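Local atomic coordinates of RNA-dependent RNA polymerase (Qualyub virus, PDB entry 6DX1), a protein that acts through its viral OTU domain as a cysteine protease that probably removes ubiquitin from modified proteins. Residues I141-I146 and F151-P156. Sequence-based numbering, arbitrary orientation.
Sequences INLLHI and FDFLVP
H145 CG is anti to the backbone N (chi1 -171°) and F151 CG is anti to the carbonyl carbon (chi1 -66°), and these turns bring the two rings together on one face of the sheet. The two side chains run alongside each other, and the rings form an offset stack, planes 14° apart and centroids 4.3 Å apart. F151 CE1 sits over one face of the imidazole, 3.4 Å from H145 CD2. D149 OD2 is hydrogen-bonded to H145 NE2, which probably limits the turning of that ring. F117 meets both rings.

L143 crosses F151 obliquely, its CD1 3.8 Å from F151 CD1. Its other methyl, CD2, points at the edge of the F153 ring. The strands form an antiparallel beta hairpin within the mixed central sheet of the OTU fold. L143 and F153 turn toward helix 41-51. The pair L144 and D152 is hydrogen-bonded both ways: L144 N to D152 O, 2.8 Å, and D152 N to L144 O, 2.9 Å. The side chains of L144, D152 and L154 lie on the other face of the sheet from L143 and F153, and there L154 CD1 packs 3.9 Å from L144 CB. Near N142 a water accepts from N142 N and ND2 and donates to L154 O (2.6 Å). W118 donates to N142 OD1, while ND2 also bonds to Y137 O.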
# COMPACT_ATOMS: atom_id res chain seq x y z
N ILE A 141 4.17 -3.34 5.69
CA ILE A 141 2.71 -3.36 5.63
C ILE A 141 2.36 -4.17 4.39
O ILE A 141 2.64 -3.74 3.27
CB ILE A 141 2.12 -1.95 5.56
CG1 ILE A 141 2.63 -1.09 6.72
CG2 ILE A 141 0.59 -2.02 5.55
CD1 ILE A 141 2.11 0.35 6.69
N ASN A 142 1.76 -5.33 4.59
CA ASN A 142 1.40 -6.25 3.51
C ASN A 142 -0.08 -6.11 3.19
O ASN A 142 -0.92 -6.27 4.08
CB ASN A 142 1.70 -7.69 3.91
CG ASN A 142 3.19 -7.93 4.12
OD1 ASN A 142 3.92 -8.20 3.17
ND2 ASN A 142 3.64 -7.81 5.37
N LEU A 143 -0.40 -5.86 1.92
CA LEU A 143 -1.79 -5.75 1.49
C LEU A 143 -2.10 -6.81 0.44
O LEU A 143 -1.27 -7.09 -0.44
CB LEU A 143 -2.08 -4.36 0.90
CG LEU A 143 -1.86 -3.13 1.78
CD1 LEU A 143 -2.58 -1.94 1.16
CD2 LEU A 143 -2.36 -3.36 3.19
N LEU A 144 -3.29 -7.39 0.52
CA LEU A 144 -3.74 -8.31 -0.52
C LEU A 144 -4.48 -7.48 -1.55
O LEU A 144 -5.49 -6.84 -1.23
CB LEU A 144 -4.63 -9.41 0.05
CG LEU A 144 -4.93 -10.56 -0.90
CD1 LEU A 144 -3.68 -11.43 -1.12
CD2 LEU A 144 -6.09 -11.43 -0.40
N HIS A 145 -3.94 -7.43 -2.77
CA HIS A 145 -4.46 -6.58 -3.83
C HIS A 145 -5.26 -7.46 -4.78
O HIS A 145 -4.67 -8.24 -5.54
CB HIS A 145 -3.31 -5.88 -4.54
CG HIS A 145 -3.74 -4.82 -5.51
ND1 HIS A 145 -2.87 -4.26 -6.42
CD2 HIS A 145 -4.94 -4.22 -5.70
CE1 HIS A 145 -3.52 -3.36 -7.14
NE2 HIS A 145 -4.77 -3.31 -6.72
N ILE A 146 -6.59 -7.37 -4.72
CA ILE A 146 -7.42 -8.27 -5.51
C ILE A 146 -8.14 -7.48 -6.60
O ILE A 146 -7.83 -6.31 -6.84
CB ILE A 146 -8.40 -9.06 -4.61
CG1 ILE A 146 -9.48 -8.14 -4.04
CG2 ILE A 146 -7.65 -9.73 -3.44
CD1 ILE A 146 -10.53 -8.90 -3.23
N PHE A 151 -8.36 -3.75 -1.61
CA PHE A 151 -7.23 -4.13 -0.77
C PHE A 151 -7.73 -4.69 0.55
O PHE A 151 -8.55 -4.06 1.22
CB PHE A 151 -6.32 -2.93 -0.45
CG PHE A 151 -5.62 -2.34 -1.64
CD1 PHE A 151 -4.38 -2.84 -2.05
CD2 PHE A 151 -6.15 -1.26 -2.32
CE1 PHE A 151 -3.71 -2.28 -3.14
CE2 PHE A 151 -5.50 -0.69 -3.41
CZ PHE A 151 -4.28 -1.21 -3.83
N ASP A 152 -7.20 -5.85 0.94
CA ASP A 152 -7.36 -6.37 2.29
C ASP A 152 -6.01 -6.36 3.00
O ASP A 152 -4.96 -6.17 2.38
CB ASP A 152 -7.94 -7.78 2.25
CG ASP A 152 -9.36 -7.81 1.71
OD1 ASP A 152 -9.62 -8.57 0.76
OD2 ASP A 152 -10.21 -7.06 2.25
N PHE A 153 -6.03 -6.56 4.31
CA PHE A 153 -4.81 -6.50 5.11
C PHE A 153 -4.29 -7.90 5.37
O PHE A 153 -5.06 -8.84 5.57
CB PHE A 153 -5.08 -5.79 6.44
CG PHE A 153 -3.89 -5.71 7.34
CD1 PHE A 153 -2.68 -5.19 6.90
CD2 PHE A 153 -4.00 -6.11 8.67
CE1 PHE A 153 -1.59 -5.10 7.75
CE2 PHE A 153 -2.91 -6.01 9.53
CZ PHE A 153 -1.70 -5.52 9.07
N LEU A 154 -2.97 -8.06 5.34
CA LEU A 154 -2.35 -9.36 5.58
C LEU A 154 -1.43 -9.26 6.79
O LEU A 154 -0.55 -8.40 6.83
CB LEU A 154 -1.55 -9.81 4.34
CG LEU A 154 -2.36 -10.14 3.10
CD1 LEU A 154 -1.38 -10.31 1.93
CD2 LEU A 154 -3.17 -11.40 3.27
N VAL A 155 -1.63 -10.14 7.76
CA VAL A 155 -0.80 -10.19 8.97
C VAL A 155 0.18 -11.37 8.83
O VAL A 155 -0.28 -12.51 8.71
CB VAL A 155 -1.63 -10.36 10.24
CG1 VAL A 155 -0.73 -10.22 11.47
CG2 VAL A 155 -2.77 -9.35 10.29
N PRO A 156 1.48 -11.13 8.88
CA PRO A 156 2.43 -12.25 8.80
C PRO A 156 2.25 -13.21 9.96
O PRO A 156 2.06 -12.80 11.11
CB PRO A 156 3.80 -11.57 8.84
CG PRO A 156 3.53 -10.16 8.40
CD PRO A 156 2.17 -9.83 8.92
O HOH W 1 1.44 -6.68 7.12